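Local coordinates for protein C2 toxin component I (PDB 2J3X) that serves as the enzymatic component of the binary C2 toxin of Clostridium botulinum, an ADP-ribosyltransferase that modifies actin in the target cell, at residues D54-D59 / Q77-V82; F144-L149 / L187-S192; N34-V39 / V82-E87. The protein carries 2 engineered substitutions. One frame throughout, in Å; residues are numbered along the deposited sequence. Where two conformers were deposited one is given.

Contact 1: D54-D59 / Q77-V82; sequences DNFSTD and QNLFDV. Unlike the reference sequence in segment 77-82: Q77 (reference His).
F56 and N78 meet where helix 47-59 crosses helix 77-90 in the helical part of the first of two ADP-ribosyltransferase-like modules. The axes of segments 54-59 and 77-82 cross at 92°, 9.9 Å apart, a gap bridged mainly by the F56 ring. That ring is carried out to the neighbouring helix because CG lies anti to the backbone N (chi1 -170°). One of its faces receives the CB of N78 almost over the centre, a CH-pi contact of 3.5 Å to the ring centroid. The amide plane of N78 is inclined to the ring, with ND2 toward its CD1-CE1 side, 4.1 Å from F56 CD1, and OD1 is bonded to K52 NZ. The same ring brings CE2 to 3.4 Å from the backbone N of L79 and 3.9 Å from L79 CB. V82 approaches differently: its methyl CG2 sits near the ring plane at the edge, 3.9 Å from F56 CD2. M71 of helix 65-73 and I409 of strand 397-411 also touch F56, extending this apolar layer to the second module. Beside it, S57 presents only CB, 3.9 Å from V82 CG2. Its hydroxyl is turned back to its own helix (chi1 77°), where OG donates a 2.8 Å hydrogen bond to D54 O from the same face of that carbonyl as T58 N.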
loop_
_atom_site.group_PDB
_atom_site.type_symbol
_atom_site.label_atom_id
_atom_site.label_comp_id
_atom_site.label_asym_id
_atom_site.label_seq_id
_atom_site.Cartn_x
_atom_site.Cartn_y
_atom_site.Cartn_z
ATOM N N ASP A 54 -6.000 2.873 -13.466
ATOM C CA ASP A 54 -5.210 3.022 -12.234
ATOM C C ASP A 54 -5.916 2.328 -11.077
ATOM O O ASP A 54 -5.294 1.613 -10.304
ATOM C CB ASP A 54 -4.959 4.523 -11.870
ATOM C CG ASP A 54 -3.752 5.134 -12.645
ATOM O OD1 ASP A 54 -2.894 4.392 -13.137
ATOM O OD2 ASP A 54 -3.635 6.374 -12.712
ATOM N N ASN A 55 -7.222 2.560 -10.953
ATOM C CA ASN A 55 -7.984 1.897 -9.878
ATOM C C ASN A 55 -7.980 0.391 -10.041
ATOM O O ASN A 55 -7.823 -0.355 -9.077
ATOM C CB ASN A 55 -9.421 2.416 -9.921
ATOM C CG ASN A 55 -9.559 3.805 -9.338
ATOM O OD1 ASN A 55 -8.687 4.307 -8.630
ATOM N ND2 ASN A 55 -10.706 4.414 -9.586
ATOM N N PHE A 56 -8.140 -0.075 -11.270
ATOM C CA PHE A 56 -8.107 -1.506 -11.563
ATOM C C PHE A 56 -6.724 -2.092 -11.185
ATOM O O PHE A 56 -6.632 -3.202 -10.657
ATOM C CB PHE A 56 -8.463 -1.754 -13.039
ATOM C CG PHE A 56 -8.683 -3.215 -13.370
ATOM C CD1 PHE A 56 -9.897 -3.839 -13.089
ATOM C CD2 PHE A 56 -7.635 -3.975 -13.871
ATOM C CE1 PHE A 56 -10.090 -5.211 -13.371
ATOM C CE2 PHE A 56 -7.812 -5.338 -14.131
ATOM C CZ PHE A 56 -9.024 -5.958 -13.904
ATOM N N SER A 57 -5.653 -1.377 -11.516
ATOM C CA SER A 57 -4.302 -1.859 -11.212
ATOM C C SER A 57 -4.076 -1.998 -9.708
ATOM O O SER A 57 -3.282 -2.845 -9.249
ATOM C CB SER A 57 -3.211 -0.970 -11.878
ATOM O OG SER A 57 -3.024 0.276 -11.161
ATOM N N THR A 58 -4.786 -1.177 -8.912
ATOM C CA THR A 58 -4.741 -1.314 -7.434
ATOM C C THR A 58 -5.587 -2.522 -7.006
ATOM O O THR A 58 -5.148 -3.323 -6.182
ATOM C CB THR A 58 -5.306 -0.045 -6.830
ATOM O OG1 THR A 58 -4.401 1.040 -7.145
ATOM C CG2 THR A 58 -5.431 -0.159 -5.304
ATOM N N ASP A 59 -6.821 -2.593 -7.523
ATOM C CA ASP A 59 -7.747 -3.683 -7.177
ATOM C C ASP A 59 -7.128 -5.081 -7.281
ATOM O O ASP A 59 -7.302 -5.924 -6.385
ATOM C CB ASP A 59 -8.962 -3.665 -8.132
ATOM C CG ASP A 59 -9.780 -2.399 -8.021
ATOM O OD1 ASP A 59 -9.666 -1.652 -7.039
ATOM O OD2 ASP A 59 -10.516 -2.142 -9.002
ATOM N N GLN A 77 -9.948 -7.548 -20.612
ATOM C CA GLN A 77 -9.167 -6.511 -21.278
ATOM C C GLN A 77 -8.597 -5.545 -20.269
ATOM O O GLN A 77 -7.506 -4.980 -20.521
ATOM C CB GLN A 77 -9.985 -5.754 -22.351
ATOM C CG GLN A 77 -10.307 -6.666 -23.618
ATOM C CD GLN A 77 -9.089 -7.393 -24.190
ATOM O OE1 GLN A 77 -8.077 -6.762 -24.568
ATOM N NE2 GLN A 77 -9.176 -8.741 -24.260
ATOM N N ASN A 78 -9.304 -5.314 -19.158
ATOM C CA ASN A 78 -8.709 -4.398 -18.135
ATOM C C ASN A 78 -7.385 -4.996 -17.637
ATOM O O ASN A 78 -6.375 -4.278 -17.558
ATOM C CB ASN A 78 -9.667 -4.165 -16.990
ATOM C CG ASN A 78 -10.830 -3.261 -17.388
ATOM O OD1 ASN A 78 -10.734 -2.529 -18.366
ATOM N ND2 ASN A 78 -11.912 -3.298 -16.609
ATOM N N LEU A 79 -7.375 -6.303 -17.355
ATOM C CA LEU A 79 -6.145 -6.908 -16.810
ATOM C C LEU A 79 -5.066 -6.931 -17.884
ATOM O O LEU A 79 -3.895 -6.645 -17.603
ATOM C CB LEU A 79 -6.445 -8.316 -16.261
ATOM C CG LEU A 79 -5.248 -9.123 -15.818
ATOM C CD1 LEU A 79 -4.564 -8.415 -14.568
ATOM C CD2 LEU A 79 -5.723 -10.525 -15.407
ATOM N N PHE A 80 -5.422 -7.346 -19.098
ATOM C CA PHE A 80 -4.415 -7.340 -20.192
ATOM C C PHE A 80 -3.861 -5.950 -20.436
ATOM O O PHE A 80 -2.665 -5.808 -20.722
ATOM C CB PHE A 80 -5.002 -7.846 -21.502
ATOM C CG PHE A 80 -5.371 -9.325 -21.479
ATOM C CD1 PHE A 80 -4.971 -10.179 -20.459
ATOM C CD2 PHE A 80 -6.049 -9.856 -22.572
ATOM C CE1 PHE A 80 -5.347 -11.577 -20.482
ATOM C CE2 PHE A 80 -6.396 -11.202 -22.615
ATOM C CZ PHE A 80 -6.049 -12.052 -21.598
ATOM N N ASP A 81 -4.713 -4.937 -20.346
ATOM C CA ASP A 81 -4.247 -3.552 -20.547
ATOM C C ASP A 81 -3.240 -3.143 -19.461
ATOM O O ASP A 81 -2.189 -2.571 -19.766
ATOM C CB ASP A 81 -5.421 -2.552 -20.582
ATOM C CG ASP A 81 -6.136 -2.544 -21.928
ATOM O OD1 ASP A 81 -5.538 -3.028 -22.912
ATOM O OD2 ASP A 81 -7.281 -2.044 -21.979
ATOM N N VAL A 82 -3.534 -3.443 -18.192
ATOM C CA VAL A 82 -2.545 -3.222 -17.098
ATOM C C VAL A 82 -1.237 -3.965 -17.407
ATOM O O VAL A 82 -0.125 -3.385 -17.272
ATOM C CB VAL A 82 -3.097 -3.632 -15.707
ATOM C CG1 VAL A 82 -1.996 -3.749 -14.601
ATOM C CG2 VAL A 82 -4.267 -2.686 -15.274
#

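Contact 2: F144-L149 / L187-S192; sequences FSFISL and LNQGFS
I147 and L187 form an antiparallel hydrogen-bonded pair joining strands 147-150 and 183-187 in the sheet of the first ADP-ribosyltransferase-like module; on the F144 and S192 side of this pair the chains leave the pairing, and F191 bonds to K143 instead. The two bonds differ: L187 N meets I147 O at 2.8 Å, nearly along the C=O axis, whereas I147 N reaches L187 O at 3.2 Å from above the carbonyl plane. On one face of the sheet I147 presses CG2 against L187 CB at 3.5 Å, tighter than usual carbon contact, and F191 CD2 approaches the same methyl. Across the bend Q189 sets its CG over one face of the F146 ring, offset toward the rim, while L187 O lies at the ring edge. In the glutamine, CD stands anti to CA (chi2 -164°), and NE2 donates to F144 O at 2.9 Å, almost straight at 176°. G190 has a positive phi, where a CB would be jammed against the preceding carbonyl oxygen. Water 1, 2.8 Å from N188 O, accepts from F191 N and ties the turn together. The Q189 amide is engaged at both ends, with NE2 also donating to S57 O and OE1 accepting from R86 NE; this fixes its flip and fastens the bend of the sheet to helices 47-59 and 77-90.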
loop_
_atom_site.group_PDB
_atom_site.type_symbol
_atom_site.label_atom_id
_atom_site.label_comp_id
_atom_site.label_asym_id
_atom_site.label_seq_id
_atom_site.Cartn_x
_atom_site.Cartn_y
_atom_site.Cartn_z
ATOM N N PHE A 144 -0.333 2.432 -4.963
ATOM C CA PHE A 144 -0.537 1.081 -5.488
ATOM C C PHE A 144 -0.620 1.017 -7.001
ATOM O O PHE A 144 -0.132 0.042 -7.599
ATOM C CB PHE A 144 -1.803 0.471 -4.851
ATOM C CG PHE A 144 -1.749 0.446 -3.367
ATOM C CD1 PHE A 144 -0.815 -0.362 -2.669
ATOM C CD2 PHE A 144 -2.648 1.236 -2.633
ATOM C CE1 PHE A 144 -0.814 -0.382 -1.235
ATOM C CE2 PHE A 144 -2.649 1.230 -1.224
ATOM C CZ PHE A 144 -1.720 0.434 -0.529
ATOM N N SER A 145 -1.153 2.060 -7.628
ATOM C CA SER A 145 -1.321 2.094 -9.078
ATOM C C SER A 145 -0.014 2.614 -9.675
ATOM O O SER A 145 0.939 2.853 -8.948
ATOM C CB SER A 145 -2.462 3.032 -9.495
ATOM O OG SER A 145 -2.162 4.381 -9.073
ATOM N N PHE A 146 0.016 2.737 -11.000
ATOM C CA PHE A 146 1.096 3.488 -11.654
ATOM C C PHE A 146 1.109 4.875 -11.027
ATOM O O PHE A 146 0.040 5.396 -10.640
ATOM C CB PHE A 146 0.773 3.630 -13.127
ATOM C CG PHE A 146 0.596 2.307 -13.796
ATOM C CD1 PHE A 146 1.713 1.464 -14.021
ATOM C CD2 PHE A 146 -0.688 1.872 -14.124
ATOM C CE1 PHE A 146 1.557 0.195 -14.654
ATOM C CE2 PHE A 146 -0.866 0.612 -14.758
ATOM C CZ PHE A 146 0.238 -0.214 -15.026
ATOM N N ILE A 147 2.286 5.470 -10.964
ATOM C CA ILE A 147 2.448 6.804 -10.407
ATOM C C ILE A 147 2.776 7.754 -11.563
ATOM O O ILE A 147 3.426 7.348 -12.554
ATOM C CB ILE A 147 3.504 6.765 -9.266
ATOM C CG1 ILE A 147 3.494 8.019 -8.406
ATOM C CG2 ILE A 147 4.896 6.451 -9.822
ATOM C CD1 ILE A 147 4.504 7.941 -7.226
ATOM N N SER A 148 2.234 8.972 -11.508
ATOM C CA SER A 148 2.452 9.955 -12.579
ATOM C C SER A 148 3.348 11.038 -12.027
ATOM O O SER A 148 3.201 11.412 -10.870
ATOM C CB SER A 148 1.134 10.579 -12.992
ATOM O OG SER A 148 0.267 9.610 -13.596
ATOM N N LEU A 149 4.291 11.533 -12.824
ATOM C CA LEU A 149 5.161 12.625 -12.382
ATOM C C LEU A 149 4.910 13.819 -13.297
ATOM O O LEU A 149 5.363 13.791 -14.466
ATOM C CB LEU A 149 6.624 12.207 -12.478
ATOM C CG LEU A 149 7.591 13.270 -11.927
ATOM C CD1 LEU A 149 7.822 13.233 -10.386
ATOM C CD2 LEU A 149 8.985 13.155 -12.635
ATOM N N LEU A 187 5.234 5.986 -14.180
ATOM C CA LEU A 187 6.204 5.049 -13.597
ATOM C C LEU A 187 5.452 3.805 -13.082
ATOM O O LEU A 187 4.221 3.831 -12.994
ATOM C CB LEU A 187 7.011 5.688 -12.449
ATOM C CG LEU A 187 7.524 7.104 -12.682
ATOM C CD1 LEU A 187 8.161 7.564 -11.359
ATOM C CD2 LEU A 187 8.560 7.118 -13.787
ATOM N N ASN A 188 6.202 2.742 -12.785
ATOM C CA ASN A 188 5.655 1.452 -12.380
ATOM C C ASN A 188 4.740 1.586 -11.163
ATOM O O ASN A 188 4.832 2.539 -10.344
ATOM C CB ASN A 188 6.826 0.537 -11.987
ATOM C CG ASN A 188 7.573 0.011 -13.194
ATOM O OD1 ASN A 188 7.007 -0.035 -14.282
ATOM N ND2 ASN A 188 8.774 -0.493 -12.983
ATOM N N GLN A 189 3.894 0.574 -10.997
ATOM C CA GLN A 189 3.072 0.460 -9.821
ATOM C C GLN A 189 3.958 0.229 -8.586
ATOM O O GLN A 189 5.069 -0.341 -8.671
ATOM C CB GLN A 189 2.243 -0.826 -9.949
ATOM C CG GLN A 189 1.202 -0.807 -11.074
ATOM C CD GLN A 189 0.184 -1.925 -10.869
ATOM O OE1 GLN A 189 0.017 -2.746 -11.751
ATOM N NE2 GLN A 189 -0.506 -1.954 -9.692
ATOM N N GLY A 190 3.438 0.635 -7.420
ATOM C CA GLY A 190 4.002 0.176 -6.161
ATOM C C GLY A 190 5.163 0.973 -5.571
ATOM O O GLY A 190 5.862 0.484 -4.681
ATOM N N PHE A 191 5.377 2.195 -6.056
ATOM C CA PHE A 191 6.339 3.055 -5.388
ATOM C C PHE A 191 5.677 3.697 -4.208
ATOM O O PHE A 191 4.452 3.919 -4.227
ATOM C CB PHE A 191 6.818 4.189 -6.315
ATOM C CG PHE A 191 7.840 3.743 -7.331
ATOM C CD1 PHE A 191 9.094 3.340 -6.911
ATOM C CD2 PHE A 191 7.532 3.735 -8.695
ATOM C CE1 PHE A 191 10.053 2.893 -7.830
ATOM C CE2 PHE A 191 8.487 3.284 -9.647
ATOM C CZ PHE A 191 9.745 2.886 -9.186
ATOM N N SER A 192 6.501 4.095 -3.240
ATOM C CA SER A 192 6.039 4.884 -2.118
ATOM C C SER A 192 6.738 6.231 -2.105
ATOM O O SER A 192 7.797 6.392 -2.727
ATOM C CB SER A 192 6.353 4.195 -0.789
ATOM O OG SER A 192 5.607 2.975 -0.715
HETATM O O HOH W 1 3.824 3.601 -7.985
#

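Contact 3: N34-V39 / V82-E87; sequences NNLEEV and VERIRE. With SO4 (sulfate ion), chain S; SO4 (sulfate ion), chain M.
E37 and R84 mark the closest backbone approach, 5.1 Å between CA atoms, where the first turn of helix 35-42 crosses helix 77-90, the axes of the two segments at 103°, on the surface of the N-terminal ADP-ribosyltransferase-like module. The helix start is closed by a capping box. N34, at the N-cap, accepts from E37 N through OD1 at 2.9 Å, nearly in line with the side-chain C=O, and its own N donates in return to E37 OE1, meeting that oxygen from above the carboxylate plane. OE1 also forms a salt bridge with K91, so one carboxylate oxygen serves the helix end and a lysine together. With CG beside the backbone N (chi1 -77°), E37 has its CG 3.7 Å from R84 O. The other oxygen, OE2, faces the carboxylate of E87; the two acid groups cross at about a right angle, but E87 was deposited in two conformers, so details of this pair, including the water 2 link from E87 OE1 to N34 ND2, are doubtful. L36 packs against the R84 side chain. The arginine is extended from CG to NE and passes CD and NE near L36 CB, while L36 CD1 lies over one guanidinium face, offset toward the rim. Of two sulfate ions, probably from the crystallisation liquor, one lies at the start of helix 35-42, where N35 N makes a bent bond to it, uncertain in detail because N35 has two conformers. The other, away from L36 and R84, sets O3 in the R86 guanidinium plane, 3.0 Å from R86 NH1. Between the helices, water 3 donates to L36 O at 2.8 Å and accepts from R84 NH1 at 3.0 Å.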
loop_
_atom_site.group_PDB
_atom_site.type_symbol
_atom_site.label_atom_id
_atom_site.label_comp_id
_atom_site.label_asym_id
_atom_site.label_seq_id
_atom_site.Cartn_x
_atom_site.Cartn_y
_atom_site.Cartn_z
ATOM N N ASN A 34 4.748 -2.900 -29.333
ATOM C CA ASN A 34 3.914 -3.606 -30.284
ATOM C C ASN A 34 2.544 -2.917 -30.298
ATOM O O ASN A 34 2.287 -2.041 -29.440
ATOM C CB ASN A 34 3.913 -5.107 -29.958
ATOM C CG ASN A 34 3.214 -5.443 -28.642
ATOM O OD1 ASN A 34 2.267 -4.768 -28.248
ATOM N ND2 ASN A 34 3.627 -6.535 -27.994
ATOM N N ASN A 35 1.684 -3.263 -31.258
ATOM C CA ASN A 35 0.398 -2.595 -31.448
ATOM C C ASN A 35 -0.485 -2.637 -30.203
ATOM O O ASN A 35 -1.089 -1.639 -29.837
ATOM C CB ASN A 35 -0.371 -3.237 -32.631
ATOM C CG ASN A 35 -1.747 -2.594 -32.880
ATOM O OD1 ASN A 35 -1.867 -1.381 -33.064
ATOM N ND2 ASN A 35 -2.784 -3.419 -32.908
ATOM N N LEU A 36 -0.581 -3.808 -29.578
ATOM C CA LEU A 36 -1.435 -3.913 -28.353
ATOM C C LEU A 36 -0.941 -3.033 -27.195
ATOM O O LEU A 36 -1.740 -2.378 -26.508
ATOM C CB LEU A 36 -1.613 -5.351 -27.913
ATOM C CG LEU A 36 -2.508 -6.085 -28.940
ATOM C CD1 LEU A 36 -2.478 -7.547 -28.594
ATOM C CD2 LEU A 36 -3.961 -5.522 -28.997
ATOM N N GLU A 37 0.372 -2.998 -27.006
ATOM C CA GLU A 37 0.964 -2.073 -26.019
ATOM C C GLU A 37 0.660 -0.624 -26.346
ATOM O O GLU A 37 0.340 0.184 -25.469
ATOM C CB GLU A 37 2.464 -2.244 -25.986
ATOM C CG GLU A 37 2.866 -3.524 -25.205
ATOM C CD GLU A 37 4.221 -4.065 -25.575
ATOM O OE1 GLU A 37 4.900 -3.476 -26.424
ATOM O OE2 GLU A 37 4.573 -5.143 -25.052
ATOM N N GLU A 38 0.823 -0.264 -27.610
ATOM C CA GLU A 38 0.466 1.093 -28.028
ATOM C C GLU A 38 -1.005 1.424 -27.788
ATOM O O GLU A 38 -1.323 2.516 -27.325
ATOM C CB GLU A 38 0.806 1.325 -29.519
ATOM C CG GLU A 38 2.303 1.321 -29.785
ATOM C CD GLU A 38 2.669 1.911 -31.166
ATOM O OE1 GLU A 38 1.793 2.548 -31.793
ATOM O OE2 GLU A 38 3.830 1.753 -31.600
ATOM N N VAL A 39 -1.888 0.489 -28.115
ATOM C CA VAL A 39 -3.321 0.704 -27.924
ATOM C C VAL A 39 -3.566 0.910 -26.433
ATOM O O VAL A 39 -4.243 1.864 -26.034
ATOM C CB VAL A 39 -4.152 -0.464 -28.464
ATOM C CG1 VAL A 39 -5.635 -0.330 -28.051
ATOM C CG2 VAL A 39 -4.002 -0.560 -29.979
ATOM N N VAL A 82 -3.534 -3.443 -18.192
ATOM C CA VAL A 82 -2.545 -3.222 -17.098
ATOM C C VAL A 82 -1.237 -3.965 -17.407
ATOM O O VAL A 82 -0.125 -3.385 -17.272
ATOM C CB VAL A 82 -3.097 -3.632 -15.707
ATOM C CG1 VAL A 82 -1.996 -3.749 -14.601
ATOM C CG2 VAL A 82 -4.267 -2.686 -15.274
ATOM N N GLU A 83 -1.323 -5.236 -17.799
ATOM C CA GLU A 83 -0.091 -5.990 -18.083
ATOM C C GLU A 83 0.687 -5.357 -19.249
ATOM O O GLU A 83 1.928 -5.295 -19.221
ATOM C CB GLU A 83 -0.475 -7.430 -18.376
ATOM C CG GLU A 83 -1.026 -8.157 -17.116
ATOM C CD GLU A 83 -1.644 -9.534 -17.401
ATOM O OE1 GLU A 83 -1.945 -9.807 -18.569
ATOM O OE2 GLU A 83 -1.775 -10.326 -16.421
ATOM N N ARG A 84 -0.035 -4.901 -20.271
ATOM C CA ARG A 84 0.609 -4.274 -21.447
ATOM C C ARG A 84 1.302 -2.957 -21.130
ATOM O O ARG A 84 2.357 -2.649 -21.693
ATOM C CB ARG A 84 -0.403 -4.104 -22.581
ATOM C CG ARG A 84 -0.713 -5.471 -23.267
ATOM C CD ARG A 84 -1.981 -5.424 -24.107
ATOM N NE ARG A 84 -2.354 -6.791 -24.506
ATOM C CZ ARG A 84 -3.587 -7.148 -24.893
ATOM N NH1 ARG A 84 -4.583 -6.237 -24.988
ATOM N NH2 ARG A 84 -3.827 -8.429 -25.207
ATOM N N ILE A 85 0.687 -2.175 -20.245
ATOM C CA ILE A 85 1.279 -0.907 -19.774
ATOM C C ILE A 85 2.549 -1.251 -18.987
ATOM O O ILE A 85 3.598 -0.627 -19.158
ATOM C CB ILE A 85 0.261 -0.049 -18.967
ATOM C CG1 ILE A 85 -0.842 0.475 -19.887
ATOM C CG2 ILE A 85 0.972 1.170 -18.322
ATOM C CD1 ILE A 85 -2.109 0.956 -19.103
ATOM N N ARG A 86 2.479 -2.240 -18.101
ATOM C CA ARG A 86 3.657 -2.654 -17.337
ATOM C C ARG A 86 4.773 -3.053 -18.261
ATOM O O ARG A 86 5.946 -2.683 -18.026
ATOM C CB ARG A 86 3.339 -3.851 -16.423
ATOM C CG ARG A 86 2.431 -3.507 -15.247
ATOM C CD ARG A 86 2.263 -4.810 -14.471
ATOM N NE ARG A 86 1.204 -4.745 -13.460
ATOM C CZ ARG A 86 0.663 -5.816 -12.876
ATOM N NH1 ARG A 86 1.046 -7.057 -13.222
ATOM N NH2 ARG A 86 -0.265 -5.635 -11.942
ATOM N N GLU A 87 4.416 -3.832 -19.276
ATOM C CA GLU A 87 5.398 -4.308 -20.256
ATOM C C GLU A 87 5.995 -3.156 -21.070
ATOM O O GLU A 87 7.225 -3.143 -21.299
ATOM C CB GLU A 87 4.743 -5.335 -21.170
ATOM C CG GLU A 87 5.640 -5.987 -22.181
ATOM C CD GLU A 87 4.892 -6.983 -23.100
ATOM O OE1 GLU A 87 3.708 -7.290 -22.859
ATOM O OE2 GLU A 87 5.495 -7.464 -24.080
HETATM S S SO4 S . 3.102 -5.496 -33.676
HETATM O O1 SO4 S . 2.630 -5.849 -35.014
HETATM O O2 SO4 S . 4.520 -5.814 -33.530
HETATM O O3 SO4 S . 2.899 -4.066 -33.453
HETATM O O4 SO4 S . 2.350 -6.279 -32.704
HETATM S S SO4 M . 0.443 -10.511 -13.821
HETATM O O1 SO4 M . -0.688 -9.622 -14.266
HETATM O O2 SO4 M . 1.443 -10.425 -14.882
HETATM O O3 SO4 M . 1.052 -9.969 -12.601
HETATM O O4 SO4 M . -0.013 -11.894 -13.643
HETATM O O HOH W 2 2.201 -7.926 -25.451
HETATM O O HOH W 3 -4.296 -3.400 -25.898
#

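All three contacts lie in the first ADP-ribosyltransferase module, where helices 47-59 and 77-90 pack on the bend at the I147-L187 end of strands 147-150 and 183-187. Contacts 1 and 3 share helix 77-90 and V82, their centres about 12 Å apart: helix 47-59 meets the earlier part of that helix and helix 35-42 the later. In sequence, both segments of contact 1 fall between 34-39 and the end of 82-87, while contact 2 follows later in the chain. Its centre lies about 13 Å from that of contact 1 and 16 Å from that of contact 3. F146 packs on I85, S145 on S57 and Q189 on V82, joining the helical and sheet parts of the module.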